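Long-range contacts in glycoside Hydrolase (Bacteroides plebeius, PDB 5T3B), which probably hydrolyses glycosidic bonds in polysaccharides, as a family 50 glycoside hydrolase from a bacterium of the human gut: residues 93-98 with 112-117; 98-103 with 328-333; 361-366 with 403-408; 390-395 with 413-418. All coordinates share one frame; numbering follows the deposited sequence.

Contact 1: residues 93-98 with 112-117; sequences QKFKAT and WIVDPE. With EDO (1,2-ethanediol), chain F; EDO (1,2-ethanediol), chain O.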
# COMPACT_ATOMS: atom_id res chain seq x y z
N GLN A 93 -16.82 -5.79 -18.16
CA GLN A 93 -15.64 -6.02 -19.00
C GLN A 93 -14.73 -6.99 -18.35
O GLN A 93 -14.55 -6.99 -17.12
CB GLN A 93 -14.92 -4.69 -19.23
CG GLN A 93 -13.74 -4.72 -20.21
CD GLN A 93 -13.10 -3.37 -20.41
OE1 GLN A 93 -13.33 -2.47 -19.66
NE2 GLN A 93 -12.31 -3.23 -21.46
N LYS A 94 -14.11 -7.81 -19.17
CA LYS A 94 -12.98 -8.63 -18.75
C LYS A 94 -11.90 -8.53 -19.81
O LYS A 94 -12.09 -8.00 -20.92
CB LYS A 94 -13.37 -10.04 -18.46
CG LYS A 94 -13.65 -10.92 -19.65
CD LYS A 94 -13.92 -12.42 -19.30
CE LYS A 94 -12.65 -13.10 -18.90
NZ LYS A 94 -11.57 -13.33 -19.99
N PHE A 95 -10.73 -9.03 -19.47
CA PHE A 95 -9.54 -8.96 -20.26
C PHE A 95 -9.01 -10.35 -20.52
O PHE A 95 -9.55 -11.37 -20.03
CB PHE A 95 -8.49 -8.11 -19.53
CG PHE A 95 -8.94 -6.74 -19.25
CD1 PHE A 95 -8.73 -5.73 -20.19
CD2 PHE A 95 -9.69 -6.47 -18.13
CE1 PHE A 95 -9.19 -4.46 -19.98
CE2 PHE A 95 -10.17 -5.18 -17.89
CZ PHE A 95 -9.93 -4.17 -18.81
N LYS A 96 -7.90 -10.44 -21.24
CA LYS A 96 -7.27 -11.74 -21.45
C LYS A 96 -6.84 -12.40 -20.15
O LYS A 96 -6.25 -11.78 -19.31
CB LYS A 96 -6.05 -11.61 -22.35
CG LYS A 96 -5.41 -12.94 -22.72
CD LYS A 96 -4.18 -12.76 -23.58
CE LYS A 96 -3.47 -14.12 -23.76
NZ LYS A 96 -2.05 -14.02 -24.28
N ALA A 97 -7.12 -13.68 -20.04
CA ALA A 97 -6.68 -14.50 -18.90
C ALA A 97 -5.35 -15.09 -19.17
O ALA A 97 -5.14 -15.67 -20.24
CB ALA A 97 -7.67 -15.64 -18.66
N THR A 98 -4.45 -15.03 -18.20
CA THR A 98 -3.16 -15.73 -18.27
C THR A 98 -2.95 -16.77 -17.20
O THR A 98 -1.92 -17.48 -17.18
CB THR A 98 -1.99 -14.74 -18.18
OG1 THR A 98 -2.06 -14.16 -16.86
CG2 THR A 98 -2.03 -13.68 -19.25
N TRP A 112 -5.94 -1.49 -14.25
CA TRP A 112 -6.55 -2.52 -13.43
C TRP A 112 -5.58 -3.61 -13.14
O TRP A 112 -4.82 -4.04 -14.02
CB TRP A 112 -7.70 -3.19 -14.18
CG TRP A 112 -8.89 -2.36 -14.45
CD1 TRP A 112 -9.13 -1.74 -15.64
CD2 TRP A 112 -9.96 -1.98 -13.58
NE1 TRP A 112 -10.25 -1.04 -15.56
CE2 TRP A 112 -10.82 -1.19 -14.33
CE3 TRP A 112 -10.30 -2.27 -12.28
CZ2 TRP A 112 -12.00 -0.67 -13.82
CZ3 TRP A 112 -11.50 -1.76 -11.78
CH2 TRP A 112 -12.31 -0.96 -12.56
N ILE A 113 -5.61 -4.11 -11.91
CA ILE A 113 -5.16 -5.49 -11.71
C ILE A 113 -6.22 -6.42 -12.31
O ILE A 113 -7.40 -6.20 -12.12
CB ILE A 113 -4.97 -5.80 -10.22
CG1 ILE A 113 -3.88 -4.92 -9.66
CG2 ILE A 113 -4.76 -7.30 -9.97
CD1 ILE A 113 -2.59 -5.20 -10.17
N VAL A 114 -5.73 -7.45 -13.03
CA VAL A 114 -6.61 -8.46 -13.65
C VAL A 114 -6.27 -9.78 -12.97
O VAL A 114 -5.09 -10.11 -12.76
CB VAL A 114 -6.33 -8.48 -15.19
CG1 VAL A 114 -6.85 -9.70 -15.90
CG2 VAL A 114 -6.90 -7.13 -15.72
N ASP A 115 -7.33 -10.53 -12.63
CA ASP A 115 -7.19 -11.79 -11.97
C ASP A 115 -6.80 -12.92 -12.91
O ASP A 115 -6.71 -12.71 -14.13
CB ASP A 115 -8.43 -12.06 -11.10
CG ASP A 115 -9.64 -12.54 -11.86
OD1 ASP A 115 -9.57 -13.01 -13.00
OD2 ASP A 115 -10.75 -12.45 -11.23
N PRO A 116 -6.53 -14.10 -12.38
CA PRO A 116 -6.09 -15.20 -13.26
C PRO A 116 -7.04 -15.54 -14.43
O PRO A 116 -6.56 -16.09 -15.41
CB PRO A 116 -6.00 -16.36 -12.31
CG PRO A 116 -5.50 -15.72 -11.00
CD PRO A 116 -6.33 -14.45 -10.96
N GLU A 117 -8.31 -15.23 -14.27
CA GLU A 117 -9.34 -15.48 -15.30
C GLU A 117 -9.62 -14.27 -16.18
O GLU A 117 -10.47 -14.34 -17.04
CB GLU A 117 -10.61 -15.97 -14.62
CG GLU A 117 -10.42 -17.28 -13.92
CD GLU A 117 -11.65 -17.77 -13.17
OE1 GLU A 117 -12.79 -17.70 -13.76
OE2 GLU A 117 -11.49 -18.30 -12.05
C1 EDO F . -15.17 -3.25 -14.25
O1 EDO F . -16.15 -2.31 -13.79
C2 EDO F . -15.23 -3.52 -15.70
O2 EDO F . -16.58 -3.60 -16.18
C1 EDO O . -11.23 -13.99 -24.24
O1 EDO O . -10.20 -13.37 -23.51
C2 EDO O . -12.44 -13.68 -23.42
O2 EDO O . -12.58 -14.56 -22.31
O HOH W 1 -4.71 -13.05 -16.13
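Phe-95 brings its ring to Val-114 and Trp-112, two residues of strand 111-114 that point at the loop. Its CG stands beside the backbone N, anti to the carbonyl carbon (chi1 -59°), and this turns the ring toward the strand. The side chain crosses both partners at about a right angle. Val-114 meets it with one methyl: CG2 lies 3.7 Å from Phe-95 CD2. Farther out, Phe-95 CZ comes within 4.1 Å of Trp-112 CD1. The phenyl ring and the five-membered ring of Trp-112 are inclined at 40°, so they meet obliquely. Trp-112 is backed by Tyr-473 and Ile-476 of helix 472-480.

At the other end the contact reaches the turn after the strand. The methyl of Ala-97 sits on the backbone there, with CB 3.4 Å from Glu-117 C. Asp-115 shapes this turn. Its OD1 accepts from Glu-117 N at 2.9 Å, an Asx turn, and the same oxygen also takes Tyr-119 N. Lys-94 bends back at its last two torsions. Its NZ gives a hydrogen bond to Phe-95 O at 2.8 Å, while CE approaches Glu-117 O at 3.1 Å. The ammonium also makes a cation-pi contact with Tyr-119. One water ties the backbones together: it accepts from Thr-98 N at 2.9 Å and donates to Asp-115 O at 2.8 Å.

The side chains thus join the loop to the strand by apolar contact at the Phe-95 end. Near the turn, a water supplies a polar link and satisfies one backbone N-H and one carbonyl.

Contact 2: residues 98-103 with 328-333; sequences TGRFRV and PELLYL. With EDO (1,2-ethanediol), chain M.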
# COMPACT_ATOMS: atom_id res chain seq x y z
N THR A 98 -4.45 -15.03 -18.20
CA THR A 98 -3.16 -15.73 -18.27
C THR A 98 -2.95 -16.77 -17.20
O THR A 98 -1.92 -17.48 -17.18
CB THR A 98 -1.99 -14.74 -18.18
OG1 THR A 98 -2.06 -14.16 -16.86
CG2 THR A 98 -2.03 -13.68 -19.25
N GLY A 99 -3.94 -16.89 -16.31
CA GLY A 99 -3.82 -17.79 -15.19
C GLY A 99 -3.11 -17.21 -13.97
O GLY A 99 -2.88 -17.89 -12.97
N ARG A 100 -2.72 -15.92 -14.08
CA ARG A 100 -1.99 -15.25 -13.02
C ARG A 100 -2.50 -13.81 -12.92
O ARG A 100 -2.91 -13.21 -13.92
CB ARG A 100 -0.49 -15.21 -13.37
CG ARG A 100 0.13 -16.57 -13.45
CD ARG A 100 0.20 -17.35 -12.16
NE ARG A 100 0.98 -16.67 -11.13
CZ ARG A 100 2.31 -16.67 -11.10
NH1 ARG A 100 3.02 -17.40 -11.94
NH2 ARG A 100 2.92 -15.92 -10.23
N PHE A 101 -2.41 -13.26 -11.72
CA PHE A 101 -2.62 -11.82 -11.55
C PHE A 101 -1.67 -11.06 -12.46
O PHE A 101 -0.49 -11.37 -12.51
CB PHE A 101 -2.46 -11.41 -10.07
CG PHE A 101 -3.66 -11.70 -9.23
CD1 PHE A 101 -4.79 -10.90 -9.30
CD2 PHE A 101 -3.68 -12.79 -8.40
CE1 PHE A 101 -5.93 -11.17 -8.53
CE2 PHE A 101 -4.81 -13.06 -7.62
CZ PHE A 101 -5.93 -12.26 -7.70
N ARG A 102 -2.18 -10.02 -13.05
CA ARG A 102 -1.35 -9.18 -13.95
C ARG A 102 -1.94 -7.77 -14.00
O ARG A 102 -2.97 -7.52 -13.39
CB ARG A 102 -1.28 -9.82 -15.34
CG ARG A 102 -2.58 -9.80 -16.08
CD ARG A 102 -2.51 -10.63 -17.37
NE ARG A 102 -3.66 -10.47 -18.19
CZ ARG A 102 -3.91 -9.42 -18.92
NH1 ARG A 102 -3.03 -8.42 -19.03
NH2 ARG A 102 -5.06 -9.33 -19.55
N VAL A 103 -1.29 -6.86 -14.73
CA VAL A 103 -1.70 -5.49 -14.81
C VAL A 103 -2.17 -5.18 -16.22
O VAL A 103 -1.45 -5.48 -17.18
CB VAL A 103 -0.58 -4.54 -14.38
CG1 VAL A 103 -1.02 -3.11 -14.41
CG2 VAL A 103 -0.06 -4.92 -13.01
N PRO A 328 8.74 -15.78 -13.63
CA PRO A 328 8.75 -14.41 -14.12
C PRO A 328 7.42 -13.68 -14.13
O PRO A 328 7.36 -12.50 -14.39
CB PRO A 328 9.27 -14.53 -15.56
CG PRO A 328 9.83 -15.87 -15.65
CD PRO A 328 9.20 -16.77 -14.63
N GLU A 329 6.31 -14.39 -13.84
CA GLU A 329 5.00 -13.80 -13.83
C GLU A 329 4.55 -13.32 -12.44
O GLU A 329 3.46 -12.72 -12.35
CB GLU A 329 3.93 -14.75 -14.38
CG GLU A 329 4.04 -15.00 -15.88
CD GLU A 329 3.10 -16.09 -16.29
OE1 GLU A 329 1.91 -15.79 -16.66
OE2 GLU A 329 3.51 -17.30 -16.15
N LEU A 330 5.40 -13.49 -11.40
CA LEU A 330 5.08 -12.96 -10.06
C LEU A 330 5.12 -11.44 -10.15
O LEU A 330 6.13 -10.90 -10.58
CB LEU A 330 6.10 -13.48 -9.09
CG LEU A 330 5.89 -13.13 -7.63
CD1 LEU A 330 4.56 -13.68 -7.11
CD2 LEU A 330 7.07 -13.63 -6.81
N LEU A 331 4.09 -10.75 -9.66
CA LEU A 331 4.08 -9.30 -9.68
C LEU A 331 4.95 -8.71 -8.57
O LEU A 331 4.84 -9.08 -7.40
CB LEU A 331 2.68 -8.73 -9.58
CG LEU A 331 1.71 -9.11 -10.69
CD1 LEU A 331 0.38 -8.41 -10.51
CD2 LEU A 331 2.30 -8.81 -12.05
N TYR A 332 5.72 -7.68 -8.98
CA TYR A 332 6.52 -6.91 -8.07
C TYR A 332 5.77 -5.62 -7.75
O TYR A 332 5.54 -4.78 -8.60
CB TYR A 332 7.89 -6.64 -8.63
CG TYR A 332 8.78 -5.81 -7.75
CD1 TYR A 332 8.74 -5.92 -6.36
CD2 TYR A 332 9.63 -4.90 -8.30
CE1 TYR A 332 9.56 -5.14 -5.54
CE2 TYR A 332 10.47 -4.14 -7.53
CZ TYR A 332 10.43 -4.22 -6.15
OH TYR A 332 11.19 -3.44 -5.35
N LEU A 333 5.40 -5.49 -6.46
CA LEU A 333 4.53 -4.37 -6.00
C LEU A 333 5.34 -3.31 -5.26
O LEU A 333 4.71 -2.47 -4.60
CB LEU A 333 3.43 -4.92 -5.14
CG LEU A 333 2.61 -6.08 -5.70
CD1 LEU A 333 1.59 -6.57 -4.68
CD2 LEU A 333 1.90 -5.72 -6.98
C1 EDO M . 5.80 -10.42 -13.50
O1 EDO M . 6.70 -9.49 -12.88
C2 EDO M . 5.57 -10.08 -15.00
O2 EDO M . 5.22 -8.68 -14.89
O HOH W 2 0.59 -13.32 -16.44
O HOH W 3 0.56 -17.71 -17.89
O HOH W 4 2.31 -19.08 -14.34
O HOH W 5 1.60 -11.90 -14.21
O HOH W 6 1.00 -13.12 -10.98
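The stretch leading into the beta-hairpin of strands 102-105 and 111-114 packs, through Arg-100 and Phe-101, on Glu-329 and Leu-331 of the loop after helix 300-324. Glu-329 CB lies over one face of the Arg-100 guanidinium, 3.7 Å from NH1. The two charges do not pair directly. Glu-329 OE2 stays 4.2 Å from Arg-100 NH1 and well out of the guanidinium plane. A water in that plane bridges them instead, and the salt bridge of Arg-100 NH2 goes to Asp-327. Bends at chi2 and chi3 (-66° and -60°) fold the arginine back to this position. The other carboxylate oxygen, Glu-329 OE1, takes two waters. One also meets Thr-98 OG1, and the other donates to Thr-98 O. A further water donates to both Phe-101 O and Glu-329 O.

Leu-331 supplies the apolar part. Its CG lies 3.6 Å from Phe-101 O, and its CD1 is 4.2 Å from Phe-101 CB and 4.3 Å from Val-103 CG2. Phe-101 also touches Thr-188, at the start of strand 188-190, and Leu-331 is joined by its backbone to Phe-249. This is probably a hairpin packed against the (beta/alpha)8 barrel expected for family 50, whose parallel strands include 163-165 and 188-190.

Contact 3: residues 361-366 with 403-408; sequences NYYSKW and SGAGFV. With EDO (1,2-ethanediol), chain G; EDO (1,2-ethanediol), chain J; EDO (1,2-ethanediol), chain E.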
# COMPACT_ATOMS: atom_id res chain seq x y z
N ASN A 361 2.56 4.12 0.90
CA ASN A 361 1.88 4.29 2.18
C ASN A 361 1.48 5.75 2.28
O ASN A 361 2.35 6.58 2.12
CB ASN A 361 2.79 3.93 3.32
CG ASN A 361 3.20 2.45 3.40
OD1 ASN A 361 2.63 1.60 2.74
ND2 ASN A 361 4.09 2.14 4.29
N TYR A 362 0.23 6.08 2.51
CA TYR A 362 -0.29 7.44 2.32
C TYR A 362 -0.80 8.04 3.61
O TYR A 362 -1.93 7.80 4.01
CB TYR A 362 -1.35 7.48 1.22
CG TYR A 362 -1.45 8.81 0.46
CD1 TYR A 362 -1.03 10.03 1.01
CD2 TYR A 362 -1.97 8.88 -0.83
CE1 TYR A 362 -1.10 11.23 0.29
CE2 TYR A 362 -2.07 10.06 -1.53
CZ TYR A 362 -1.63 11.23 -0.96
OH TYR A 362 -1.74 12.38 -1.71
N TYR A 363 0.09 8.75 4.29
CA TYR A 363 -0.15 9.37 5.57
C TYR A 363 -0.03 10.88 5.49
O TYR A 363 0.50 11.47 4.58
CB TYR A 363 0.83 8.83 6.58
CG TYR A 363 0.61 7.37 6.94
CD1 TYR A 363 -0.54 6.98 7.58
CD2 TYR A 363 1.50 6.38 6.54
CE1 TYR A 363 -0.79 5.69 7.90
CE2 TYR A 363 1.29 5.06 6.91
CZ TYR A 363 0.12 4.71 7.57
OH TYR A 363 -0.13 3.42 7.94
N SER A 364 -0.60 11.48 6.54
CA SER A 364 -0.45 12.90 6.88
C SER A 364 -1.24 13.83 6.04
O SER A 364 -1.04 15.07 6.12
CB SER A 364 1.02 13.31 6.96
OG SER A 364 1.70 12.45 7.92
N LYS A 365 -2.17 13.28 5.24
CA LYS A 365 -3.09 14.07 4.42
C LYS A 365 -4.51 13.65 4.67
O LYS A 365 -4.82 12.45 4.77
CB LYS A 365 -2.77 13.94 2.93
CG LYS A 365 -1.45 14.54 2.51
CD LYS A 365 -1.32 16.06 2.60
CE LYS A 365 0.14 16.46 2.44
NZ LYS A 365 0.98 16.00 3.59
N TRP A 366 -5.39 14.62 4.81
CA TRP A 366 -6.79 14.30 4.94
C TRP A 366 -7.34 13.77 3.62
O TRP A 366 -8.19 12.86 3.59
CB TRP A 366 -7.57 15.52 5.48
CG TRP A 366 -9.00 15.20 5.75
CD1 TRP A 366 -10.11 15.68 5.10
CD2 TRP A 366 -9.49 14.32 6.78
NE1 TRP A 366 -11.24 15.17 5.67
CE2 TRP A 366 -10.88 14.31 6.68
CE3 TRP A 366 -8.86 13.57 7.76
CZ2 TRP A 366 -11.67 13.57 7.57
CZ3 TRP A 366 -9.63 12.82 8.59
CH2 TRP A 366 -11.02 12.83 8.50
N SER A 403 0.75 5.96 19.03
CA SER A 403 1.64 5.39 18.03
C SER A 403 0.99 5.45 16.67
O SER A 403 -0.21 5.27 16.51
CB SER A 403 1.96 3.96 18.37
OG SER A 403 0.82 3.12 18.21
N GLY A 404 1.82 5.71 15.67
CA GLY A 404 1.39 5.67 14.27
C GLY A 404 0.93 7.02 13.77
O GLY A 404 0.46 7.87 14.55
N ALA A 405 0.97 7.15 12.45
CA ALA A 405 0.69 8.39 11.79
C ALA A 405 -0.77 8.63 11.42
O ALA A 405 -1.13 9.71 11.03
CB ALA A 405 1.55 8.51 10.54
N GLY A 406 -1.64 7.63 11.56
CA GLY A 406 -3.01 7.84 11.23
C GLY A 406 -3.66 8.90 12.11
O GLY A 406 -3.39 8.93 13.33
N PHE A 407 -4.48 9.75 11.53
CA PHE A 407 -5.11 10.78 12.32
C PHE A 407 -6.14 10.21 13.31
O PHE A 407 -6.70 9.14 13.06
CB PHE A 407 -5.77 11.82 11.44
CG PHE A 407 -4.86 12.56 10.49
CD1 PHE A 407 -3.60 12.96 10.83
CD2 PHE A 407 -5.37 12.90 9.28
CE1 PHE A 407 -2.85 13.76 9.95
CE2 PHE A 407 -4.66 13.66 8.40
CZ PHE A 407 -3.43 14.13 8.75
N VAL A 408 -6.38 10.97 14.36
CA VAL A 408 -7.44 10.63 15.32
C VAL A 408 -8.74 11.36 14.97
O VAL A 408 -8.72 12.57 14.74
CB VAL A 408 -7.02 11.04 16.74
CG1 VAL A 408 -8.11 10.68 17.76
CG2 VAL A 408 -5.70 10.40 17.11
C1 EDO G . 1.53 3.14 10.88
O1 EDO G . 0.89 3.24 12.04
C2 EDO G . 1.80 4.53 10.39
O2 EDO G . 2.68 5.33 11.23
C1 EDO J . 5.85 5.32 16.40
O1 EDO J . 4.67 6.12 16.32
C2 EDO J . 5.25 3.95 16.37
O2 EDO J . 4.61 3.83 15.08
C1 EDO E . 5.04 14.20 4.03
O1 EDO E . 3.74 14.85 4.03
C2 EDO E . 5.18 13.27 5.25
O2 EDO E . 4.37 12.10 4.88
O HOH W 7 -2.19 10.04 8.47
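Tyr-363 and Ala-405 make a CH-pi contact. The methyl CB is 4.3 Å from the ring centroid and 29° off the normal, off-centre and nearest CG and CD1. Carbon C2 of an ethanediol, probably from the crystallisation liquor, lies over a face of this ring, and the ethanediol O2 accepts from Ala-405 N at 2.8 Å. Tyr-363 OH is hydrogen-bonded to Glu-389. With an alanine here, the Ala-405 methyl would probably lose its ring partner and Glu-389 this hydroxyl.

The second kind is packing round Phe-407. Its CG, anti to the carbonyl carbon (chi1 -60°), sends the ring into the bend of 364-366. Its tip, CZ, approaches Ser-364 C at 3.5 Å. Trp-366 N lies at the ring edge, and Phe-407 CD2 meets the edge of the indole, 3.9 Å from Trp-366 CE3. Tyr-47 stacks on the phenyl ring.

The polar link is a single water. It accepts from Ser-364 N, donates to Ala-405 O, and rests over the centre of one face of Phe-407.

Aromatic groups thus join the loop after strand 358-361 to the segment leading into strand 407-409, both neighbours of strand 385-394. No direct hydrogen bond crosses, and the water satisfies a backbone donor and an acceptor.

Contact 4: residues 390-395 with 413-418; sequences FYTKGE and QNRGFA. With EDO (1,2-ethanediol), chain G.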
# COMPACT_ATOMS: atom_id res chain seq x y z
N PHE A 390 -3.28 3.14 4.95
CA PHE A 390 -3.96 4.35 5.35
C PHE A 390 -4.93 3.92 6.48
O PHE A 390 -5.34 2.76 6.51
CB PHE A 390 -4.68 5.05 4.22
CG PHE A 390 -5.94 4.37 3.76
CD1 PHE A 390 -5.85 3.17 3.04
CD2 PHE A 390 -7.18 4.90 3.99
CE1 PHE A 390 -7.01 2.51 2.65
CE2 PHE A 390 -8.33 4.25 3.57
CZ PHE A 390 -8.27 3.04 2.90
N TYR A 391 -5.26 4.86 7.38
CA TYR A 391 -6.26 4.64 8.42
C TYR A 391 -6.45 5.91 9.21
O TYR A 391 -5.66 6.84 9.11
CB TYR A 391 -5.86 3.51 9.41
CG TYR A 391 -4.66 3.76 10.25
CD1 TYR A 391 -3.35 3.65 9.77
CD2 TYR A 391 -4.78 4.13 11.58
CE1 TYR A 391 -2.27 3.90 10.56
CE2 TYR A 391 -3.69 4.40 12.34
CZ TYR A 391 -2.43 4.32 11.84
OH TYR A 391 -1.31 4.62 12.63
N THR A 392 -7.49 5.89 10.05
CA THR A 392 -7.66 6.77 11.19
C THR A 392 -7.90 5.97 12.43
O THR A 392 -8.25 4.78 12.35
CB THR A 392 -8.81 7.77 10.99
OG1 THR A 392 -10.04 7.08 10.84
CG2 THR A 392 -8.54 8.68 9.80
N LYS A 393 -7.73 6.65 13.58
CA LYS A 393 -7.92 6.05 14.91
C LYS A 393 -9.14 6.72 15.54
O LYS A 393 -9.35 7.92 15.39
CB LYS A 393 -6.73 6.43 15.80
CG LYS A 393 -5.38 6.03 15.30
CD LYS A 393 -4.25 6.82 16.00
CE LYS A 393 -2.86 6.57 15.44
NZ LYS A 393 -1.93 7.51 16.15
N GLY A 394 -9.88 5.98 16.35
CA GLY A 394 -11.05 6.52 17.07
C GLY A 394 -10.77 6.87 18.52
O GLY A 394 -10.32 6.02 19.31
N GLU A 395 -11.06 8.10 18.89
CA GLU A 395 -10.90 8.55 20.26
C GLU A 395 -11.84 7.84 21.23
O GLU A 395 -11.50 7.62 22.39
CB GLU A 395 -11.13 10.07 20.30
CG GLU A 395 -11.06 10.68 21.68
CD GLU A 395 -11.24 12.22 21.61
OE1 GLU A 395 -12.37 12.66 21.23
OE2 GLU A 395 -10.30 12.95 22.01
N GLN A 413 -17.84 5.85 13.72
CA GLN A 413 -18.58 6.39 12.58
C GLN A 413 -17.68 7.34 11.79
O GLN A 413 -17.68 7.29 10.57
CB GLN A 413 -19.87 7.09 13.00
CG GLN A 413 -20.57 7.77 11.86
CD GLN A 413 -21.88 8.36 12.28
OE1 GLN A 413 -21.95 9.15 13.22
NE2 GLN A 413 -22.90 7.99 11.57
N ASN A 414 -16.93 8.19 12.46
CA ASN A 414 -16.07 9.14 11.77
C ASN A 414 -14.88 8.43 11.13
O ASN A 414 -14.37 8.95 10.11
CB ASN A 414 -15.70 10.31 12.67
CG ASN A 414 -16.86 11.31 12.78
OD1 ASN A 414 -17.01 12.17 11.91
ND2 ASN A 414 -17.64 11.19 13.77
N ARG A 415 -14.40 7.32 11.69
CA ARG A 415 -13.44 6.52 10.98
C ARG A 415 -14.03 6.06 9.66
O ARG A 415 -13.32 5.98 8.63
CB ARG A 415 -12.93 5.32 11.80
CG ARG A 415 -12.21 5.63 13.08
CD ARG A 415 -11.87 4.36 13.82
NE ARG A 415 -10.71 3.71 13.24
CZ ARG A 415 -10.44 2.40 13.39
NH1 ARG A 415 -11.28 1.52 13.91
NH2 ARG A 415 -9.27 1.97 12.97
N GLY A 416 -15.28 5.69 9.70
CA GLY A 416 -15.99 5.28 8.48
C GLY A 416 -16.09 6.41 7.48
O GLY A 416 -15.86 6.22 6.27
N PHE A 417 -16.46 7.61 7.96
CA PHE A 417 -16.48 8.78 7.09
C PHE A 417 -15.12 9.07 6.47
O PHE A 417 -15.01 9.38 5.26
CB PHE A 417 -16.98 10.01 7.81
CG PHE A 417 -18.42 9.96 8.33
CD1 PHE A 417 -19.39 9.12 7.84
CD2 PHE A 417 -18.79 10.84 9.34
CE1 PHE A 417 -20.69 9.12 8.30
CE2 PHE A 417 -20.10 10.89 9.81
CZ PHE A 417 -21.05 10.02 9.30
N ALA A 418 -14.05 8.98 7.28
CA ALA A 418 -12.70 9.20 6.77
C ALA A 418 -12.34 8.14 5.73
O ALA A 418 -11.65 8.45 4.76
CB ALA A 418 -11.72 9.19 7.89
C1 EDO G . 1.53 3.14 10.88
O1 EDO G . 0.89 3.24 12.04
C2 EDO G . 1.80 4.53 10.39
O2 EDO G . 2.68 5.33 11.23
O HOH W 8 -10.46 5.57 8.56
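Thr-392 faces Arg-415 and Ala-418 where strand 392-394 and helix 413-418 run nearly antiparallel, their short axes at 167° and 8.0 Å apart at closest approach. Arg-415 reaches across to the strand and holds a single backbone oxygen with two nitrogens. Its NE donates to Thr-392 O at 2.8 Å with an N-H...O angle of 148°, and its NH2 donates to the same Thr-392 O at 3.1 Å. The oxygen lies in the guanidinium plane. NE comes from above the carbonyl plane, while NH2 lies nearly along the C=O direction. A bend at chi3 (78°) brings this side of the guanidinium to the strand. The far nitrogen, NH1, binds Gly-449 O, and Tyr-458 makes a cation-pi contact with the group.

The Thr-392 side chain slides past the arginine in the opposite direction. Its OG1 touches Arg-415 CG at 3.4 Å, and its CG2 rests on Ala-418 CB at 3.7 Å. One water joins Thr-392 OG1, at 2.8 Å, to the helix carbonyl Arg-415 O, at 2.9 Å. Gly-394 N is 3.6 Å from Arg-415 CD.

A leucine in place of Arg-415 would probably leave Thr-392 O and Gly-449 O without these donors. The contact is buried, so the pair of hydrogen bonds to Thr-392 O satisfies a backbone acceptor within the protein while fixing the guanidinium edge-on to the carbonyl oxygen.

Overall arrangement
From the N terminus, contact 1 comes first. It closes a short loop, bringing the stretch before strand 102-105 onto strand 111-114. Contact 2 crosses it, sharing Thr-98, and spans over 200 residues to reach the loop after helix 300-324. Arg-102 joins the two through Lys-96 O and Val-114 N. Contact 3 follows in series, tying the loop after strand 358-361 to the segment leading into strand 407-409. Contact 4 crosses contact 3 and packs helix 412-427 on strand 385-394; Lys-393 links the pair through Phe-407 O and Gly-404 O. Contacts 2 and 3 lie on opposite sides of the chain's centre, about 30 Å apart between centres.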